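Local coordinates for protein OR486 (Synthetic construct, PDB 4R80) that has no known natural function, being a de novo designed beta-sheet protein made to adopt the cystatin fold, at residues K52-E58 with R70-G76; S25-R31 with V42-E48. All coordinates share one frame; numbering follows the deposited sequence.

Interaction 1. Residues K52-E58 with R70-G76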
loop_
_atom_site.group_PDB
_atom_site.type_symbol
_atom_site.label_atom_id
_atom_site.label_comp_id
_atom_site.label_asym_id
_atom_site.label_seq_id
_atom_site.Cartn_x
_atom_site.Cartn_y
_atom_site.Cartn_z
ATOM N N LYS A 52 9.512 -13.583 -3.167
ATOM C CA LYS A 52 9.225 -12.540 -2.192
ATOM C C LYS A 52 9.260 -11.168 -2.854
ATOM O O LYS A 52 10.302 -10.727 -3.339
ATOM C CB LYS A 52 10.242 -12.605 -1.050
ATOM C CG LYS A 52 10.163 -11.460 -0.055
ATOM C CD LYS A 52 11.223 -11.614 1.025
ATOM C CE LYS A 52 11.555 -10.281 1.673
ATOM N NZ LYS A 52 12.208 -9.355 0.707
ATOM N N THR A 53 8.113 -10.499 -2.875
ATOM C CA THR A 53 7.987 -9.208 -3.544
ATOM C C THR A 53 7.689 -8.081 -2.561
ATOM O O THR A 53 6.663 -8.095 -1.881
ATOM C CB THR A 53 6.904 -9.231 -4.639
ATOM O OG1 THR A 53 5.637 -9.545 -4.056
ATOM C CG2 THR A 53 7.234 -10.269 -5.693
ATOM N N ASN A 54 8.591 -7.109 -2.490
ATOM C CA ASN A 54 8.390 -5.934 -1.651
ATOM C C ASN A 54 7.687 -4.835 -2.434
ATOM O O ASN A 54 8.147 -4.430 -3.501
ATOM C CB ASN A 54 9.728 -5.422 -1.117
ATOM C CG ASN A 54 10.384 -6.395 -0.159
ATOM O OD1 ASN A 54 9.712 -7.212 0.472
ATOM N ND2 ASN A 54 11.704 -6.316 -0.046
ATOM N N ILE A 55 6.570 -4.352 -1.902
ATOM C CA ILE A 55 5.773 -3.353 -2.600
ATOM C C ILE A 55 5.643 -2.058 -1.809
ATOM O O ILE A 55 5.302 -2.072 -0.626
ATOM C CB ILE A 55 4.355 -3.882 -2.892
ATOM C CG1 ILE A 55 4.423 -5.262 -3.551
ATOM C CG2 ILE A 55 3.579 -2.893 -3.749
ATOM C CD1 ILE A 55 3.076 -5.811 -3.962
ATOM N N THR A 56 5.934 -0.942 -2.468
ATOM C CA THR A 56 5.720 0.377 -1.889
ATOM C C THR A 56 4.703 1.155 -2.717
ATOM O O THR A 56 4.930 1.427 -3.894
ATOM C CB THR A 56 7.030 1.180 -1.816
ATOM O OG1 THR A 56 7.968 0.497 -0.975
ATOM C CG2 THR A 56 6.771 2.570 -1.258
ATOM N N VAL A 57 3.576 1.497 -2.104
ATOM C CA VAL A 57 2.544 2.281 -2.778
ATOM C C VAL A 57 2.341 3.647 -2.126
ATOM O O VAL A 57 2.107 3.748 -0.921
ATOM C CB VAL A 57 1.210 1.524 -2.846
ATOM C CG1 VAL A 57 0.939 0.866 -1.534
ATOM C CG2 VAL A 57 0.075 2.465 -3.223
ATOM N N GLU A 58 2.453 4.698 -2.931
ATOM C CA GLU A 58 2.216 6.060 -2.468
ATOM C C GLU A 58 0.760 6.487 -2.644
ATOM O O GLU A 58 0.262 6.579 -3.765
ATOM C CB GLU A 58 3.147 7.037 -3.182
ATOM C CG GLU A 58 4.616 6.755 -2.946
ATOM C CD GLU A 58 5.515 7.741 -3.661
ATOM O OE1 GLU A 58 4.987 8.623 -4.371
ATOM O OE2 GLU A 58 6.751 7.633 -3.513
ATOM N N ARG A 70 1.632 6.249 -6.977
ATOM C CA ARG A 70 2.854 5.544 -7.362
ATOM C C ARG A 70 2.945 4.152 -6.731
ATOM O O ARG A 70 2.670 3.977 -5.544
ATOM C CB ARG A 70 4.096 6.373 -7.011
ATOM C CG ARG A 70 4.330 7.575 -7.922
ATOM C CD ARG A 70 5.571 8.351 -7.520
ATOM N NE ARG A 70 6.774 7.527 -7.589
ATOM C CZ ARG A 70 7.629 7.534 -8.607
ATOM N NH1 ARG A 70 7.417 8.329 -9.647
ATOM N NH2 ARG A 70 8.696 6.749 -8.580
ATOM N N ILE A 71 3.329 3.168 -7.539
ATOM C CA ILE A 71 3.503 1.795 -7.069
ATOM C C ILE A 71 4.866 1.249 -7.478
ATOM O O ILE A 71 5.216 1.255 -8.658
ATOM C CB ILE A 71 2.419 0.861 -7.642
ATOM C CG1 ILE A 71 1.022 1.372 -7.289
ATOM C CG2 ILE A 71 2.614 -0.559 -7.132
ATOM C CD1 ILE A 71 -0.092 0.536 -7.871
ATOM N N THR A 72 5.636 0.777 -6.502
ATOM C CA THR A 72 6.954 0.216 -6.781
ATOM C C THR A 72 7.101 -1.221 -6.281
ATOM O O THR A 72 6.962 -1.491 -5.088
ATOM C CB THR A 72 8.073 1.079 -6.165
ATOM O OG1 THR A 72 7.999 2.411 -6.692
ATOM C CG2 THR A 72 9.439 0.491 -6.480
ATOM N N GLU A 73 7.377 -2.138 -7.204
ATOM C CA GLU A 73 7.554 -3.550 -6.867
ATOM C C GLU A 73 8.960 -4.060 -7.164
ATOM O O GLU A 73 9.562 -3.714 -8.175
ATOM C CB GLU A 73 6.520 -4.433 -7.571
ATOM C CG GLU A 73 5.156 -4.441 -6.911
ATOM C CD GLU A 73 4.189 -5.393 -7.587
ATOM O OE1 GLU A 73 3.116 -4.939 -8.034
ATOM O OE2 GLU A 73 4.494 -6.604 -7.649
ATOM N N THR A 74 9.474 -4.893 -6.263
ATOM C CA THR A 74 10.766 -5.541 -6.442
ATOM C C THR A 74 10.648 -7.018 -6.090
ATOM O O THR A 74 10.239 -7.368 -4.982
ATOM C CB THR A 74 11.857 -4.897 -5.572
ATOM O OG1 THR A 74 11.429 -4.877 -4.204
ATOM C CG2 THR A 74 12.134 -3.478 -6.031
ATOM N N VAL A 75 11.010 -7.880 -7.033
ATOM C CA VAL A 75 10.880 -9.317 -6.838
ATOM C C VAL A 75 12.234 -9.948 -6.551
ATOM O O VAL A 75 13.204 -9.715 -7.271
ATOM C CB VAL A 75 10.298 -9.987 -8.096
ATOM C CG1 VAL A 75 9.927 -11.434 -7.809
ATOM C CG2 VAL A 75 9.095 -9.207 -8.608
ATOM N N GLY A 76 12.292 -10.750 -5.493
ATOM C CA GLY A 76 13.527 -11.399 -5.094
ATOM C C GLY A 76 13.376 -12.898 -4.926
ATOM O O GLY A 76 12.375 -13.479 -5.351
HETATM O O HOH W 1 6.004 3.566 -4.858
#

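Interaction 2. Residues S25-R31 with V42-E48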
loop_
_atom_site.group_PDB
_atom_site.type_symbol
_atom_site.label_atom_id
_atom_site.label_comp_id
_atom_site.label_asym_id
_atom_site.label_seq_id
_atom_site.Cartn_x
_atom_site.Cartn_y
_atom_site.Cartn_z
ATOM N N SER A 25 -4.640 -14.246 -6.539
ATOM C CA SER A 25 -4.356 -15.440 -5.757
ATOM C C SER A 25 -3.195 -15.193 -4.805
ATOM O O SER A 25 -2.236 -15.966 -4.778
ATOM C CB SER A 25 -4.040 -16.618 -6.680
ATOM O OG SER A 25 -2.750 -16.485 -7.254
ATOM N N SER A 26 -3.284 -14.124 -4.027
ATOM C CA SER A 26 -2.175 -13.737 -3.164
ATOM C C SER A 26 -2.614 -13.259 -1.788
ATOM O O SER A 26 -3.662 -12.633 -1.635
ATOM C CB SER A 26 -1.341 -12.651 -3.850
ATOM O OG SER A 26 -0.448 -12.042 -2.938
ATOM N N LYS A 27 -1.794 -13.569 -0.784
ATOM C CA LYS A 27 -1.969 -13.035 0.561
ATOM C C LYS A 27 -1.062 -11.831 0.775
ATOM O O LYS A 27 0.159 -11.937 0.683
ATOM C CB LYS A 27 -1.730 -14.106 1.632
ATOM C CG LYS A 27 -2.959 -14.961 1.964
ATOM C CD LYS A 27 -3.567 -15.638 0.750
ATOM C CE LYS A 27 -4.933 -16.214 1.075
ATOM N NZ LYS A 27 -5.530 -16.922 -0.096
ATOM N N VAL A 28 -1.671 -10.689 1.073
ATOM C CA VAL A 28 -0.945 -9.430 1.163
ATOM C C VAL A 28 -0.892 -8.919 2.598
ATOM O O VAL A 28 -1.927 -8.724 3.234
ATOM C CB VAL A 28 -1.598 -8.353 0.283
ATOM C CG1 VAL A 28 -0.796 -7.071 0.348
ATOM C CG2 VAL A 28 -1.718 -8.839 -1.155
ATOM N N GLN A 29 0.318 -8.704 3.103
ATOM C CA GLN A 29 0.489 -8.143 4.438
ATOM C C GLN A 29 1.110 -6.749 4.369
ATOM O O GLN A 29 1.991 -6.487 3.552
ATOM C CB GLN A 29 1.337 -9.072 5.316
ATOM C CG GLN A 29 2.809 -9.139 4.932
ATOM C CD GLN A 29 3.706 -9.503 6.101
ATOM O OE1 GLN A 29 3.243 -9.656 7.230
ATOM N NE2 GLN A 29 5.000 -9.638 5.832
ATOM N N VAL A 30 0.630 -5.856 5.228
ATOM C CA VAL A 30 1.162 -4.502 5.309
ATOM C C VAL A 30 2.171 -4.416 6.444
ATOM O O VAL A 30 1.862 -4.761 7.583
ATOM C CB VAL A 30 0.045 -3.470 5.549
ATOM C CG1 VAL A 30 0.629 -2.069 5.645
ATOM C CG2 VAL A 30 -0.992 -3.543 4.440
ATOM N N ARG A 31 3.376 -3.951 6.133
ATOM C CA ARG A 31 4.447 -3.939 7.121
ATOM C C ARG A 31 4.679 -2.572 7.751
ATOM O O ARG A 31 5.097 -2.484 8.906
ATOM C CB ARG A 31 5.751 -4.459 6.513
ATOM C CG ARG A 31 5.704 -5.921 6.118
ATOM C CD ARG A 31 7.093 -6.442 5.803
ATOM N NE ARG A 31 7.993 -6.343 6.950
ATOM C CZ ARG A 31 8.098 -7.268 7.899
ATOM N NH1 ARG A 31 7.358 -8.368 7.843
ATOM N NH2 ARG A 31 8.944 -7.095 8.907
ATOM N N VAL A 42 2.748 3.307 1.927
ATOM C CA VAL A 42 2.387 2.010 2.486
ATOM C C VAL A 42 3.282 0.915 1.917
ATOM O O VAL A 42 3.342 0.709 0.704
ATOM C CB VAL A 42 0.915 1.663 2.202
ATOM C CG1 VAL A 42 0.549 0.342 2.857
ATOM C CG2 VAL A 42 0.004 2.779 2.690
ATOM N N GLU A 43 3.985 0.225 2.808
ATOM C CA GLU A 43 4.878 -0.858 2.424
ATOM C C GLU A 43 4.183 -2.200 2.624
ATOM O O GLU A 43 3.717 -2.509 3.721
ATOM C CB GLU A 43 6.149 -0.793 3.269
ATOM C CG GLU A 43 6.925 0.503 3.095
ATOM C CD GLU A 43 8.112 0.608 4.031
ATOM O OE1 GLU A 43 8.678 -0.442 4.400
ATOM O OE2 GLU A 43 8.467 1.743 4.414
ATOM N N LEU A 44 4.116 -2.999 1.562
ATOM C CA LEU A 44 3.464 -4.301 1.631
ATOM C C LEU A 44 4.401 -5.383 1.114
ATOM O O LEU A 44 5.289 -5.118 0.306
ATOM C CB LEU A 44 2.160 -4.308 0.824
ATOM C CG LEU A 44 1.164 -3.173 1.076
ATOM C CD1 LEU A 44 1.476 -2.031 0.149
ATOM C CD2 LEU A 44 -0.268 -3.628 0.872
ATOM N N GLU A 45 4.191 -6.612 1.591
ATOM C CA GLU A 45 5.010 -7.744 1.181
ATOM C C GLU A 45 4.145 -8.919 0.735
ATOM O O GLU A 45 3.165 -9.268 1.386
ATOM C CB GLU A 45 5.931 -8.176 2.327
ATOM C CG GLU A 45 6.859 -9.337 1.982
ATOM C CD GLU A 45 7.897 -9.602 3.054
ATOM O OE1 GLU A 45 8.010 -8.779 3.983
ATOM O OE2 GLU A 45 8.597 -10.631 2.970
ATOM N N ILE A 46 4.528 -9.526 -0.387
ATOM C CA ILE A 46 3.872 -10.725 -0.896
ATOM C C ILE A 46 4.847 -11.900 -0.913
ATOM O O ILE A 46 5.988 -11.765 -1.355
ATOM C CB ILE A 46 3.306 -10.503 -2.317
ATOM C CG1 ILE A 46 2.282 -9.367 -2.318
ATOM C CG2 ILE A 46 2.664 -11.770 -2.857
ATOM C CD1 ILE A 46 1.595 -9.172 -3.648
ATOM N N THR A 47 4.393 -13.056 -0.433
ATOM C CA THR A 47 5.220 -14.258 -0.426
ATOM C C THR A 47 4.435 -15.445 -0.971
ATOM O O THR A 47 3.648 -16.073 -0.267
ATOM C CB THR A 47 5.742 -14.600 0.986
ATOM O OG1 THR A 47 6.559 -13.527 1.467
ATOM C CG2 THR A 47 6.571 -15.881 0.955
ATOM N N GLU A 48 4.656 -15.739 -2.252
ATOM C CA GLU A 48 3.944 -16.808 -2.938
ATOM C C GLU A 48 4.820 -17.441 -4.016
ATOM O O GLU A 48 5.636 -16.760 -4.641
ATOM C CB GLU A 48 2.640 -16.303 -3.559
ATOM C CG GLU A 48 2.829 -15.234 -4.621
ATOM C CD GLU A 48 1.511 -14.702 -5.153
ATOM O OE1 GLU A 48 0.452 -15.219 -4.744
ATOM O OE2 GLU A 48 1.536 -13.762 -5.976
#

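Interaction 1. Residues K52-E58 with R70-G76
Thr56 and Thr72 face each other as a hydrogen-bonded antiparallel pair, Thr56 N giving its proton to Thr72 O at 2.9 Å and Thr72 N returning one to Thr56 O at 2.8 Å. Asn54 with Thr74 repeats the pattern two residues away on one side, and on the other Glu58 N binds Arg70 O; the segments run almost antiparallel, at 173°. Between these rungs lie the non-hydrogen-bonded pairs, where CA-H groups of Thr53, Ile55 and Val57 lean on the carbonyl oxygens of Thr74, Thr72 and Arg70. A water bridges Thr56 O and Thr72 OG1.

Apolar contact belongs to the face of Thr53, Ile55 and Val57. The methyl CG2 of Thr53 sits beside both branches of Val75, 3.6 Å from its CG1. Ile55 sets CG1 anti to its carbonyl carbon (chi1 -50°), which lays that branch against the Glu73 CG methylene, CG1 to CG 3.5 Å; its CG2 reaches Ile71 CG2 at 4.2 Å, and the Ile55 side chain also touches Ile19 of helix 4-22. Shortening Ile55 to an alanine would probably strip Glu73 CG of its apolar cover and take one partner from Ile19, opening a gap under the helix.

The charged pair lies on the face of Asn54 and Thr56. Glu58 and Arg70 lie side by side, Glu58 extended and Arg70 bent at its third torsion, carboxylate and guanidinium planes 39° apart, in a long salt bridge of 3.8 Å from OE1 to NE. Beta-branched residues suit such extended backbone, and the whole is the hairpin of strands 51-62 and 65-76 at one edge of the designed cystatin-fold sheet.

Interaction 2. Residues S25-R31 with V42-E48
Val30 and Leu44 pack side by side as a non-hydrogen-bonded pair in the antiparallel hairpin of strands 28-36 and 39-48, the first two strands of a cystatin-like sheet on which helix 4-22 lies. Leu44 can be followed outward. Its CB rests 3.5 Å from Gln29 O, CG approaches Val30 CG2, and the methyl CD2 touches two valines, 3.5 Å from Val28 CG1 and 3.6 Å from Val30 CG2. The first torsion (-50°) holds CG beside the backbone N, and CD2 points from there to the neighbouring strand. A branched leucine tip suits this place because one methyl can serve both valines while CD1 remains for Val57 of the next strand.

Val28 also leans on Ile46, while its side chain touches Ile19 and Leu20 of the helix, so this face builds the core. Backbone bonds fix the register: Glu45 N to Gln29 O at 2.9 Å and Arg31 N to Glu43 O at 2.8 Å, with a weaker, longer return bond from Gln29 N to Glu45 O. The strands diverge toward Ser26, consistent with an angle of 141° between them.

On the other face Glu45 and Arg31 suit a polar surface. The extended Glu45 and the bent Arg31 lie side by side, but the planes stand 58° apart and no guanidinium N-H points at the carboxylate, leaving a long, purely electrostatic pairing, Arg31 NE to Glu45 OE1, of 3.8 Å.

Interaction 2 is complete before the chain enters interaction 1, so the two hairpins follow each other in series along the chain, their centres about 9 Å apart. They are joined by the adjacent strands 39-48 and 51-62, where Ile55 O and Leu44 N lie 2.7 Å apart and Thr53 N and Ile46 O 2.9 Å apart, both probable hydrogen bonds. The result is one four-stranded antiparallel sheet in the order 28-36, 39-48, 51-62, 65-76, each strand beside its neighbour in sequence. Helix 4-22 packs on the face bearing Val28, Ile46, Ile55 and Val57, with Ile19 touching residues of both interactions, which ties the two hairpins into a single core.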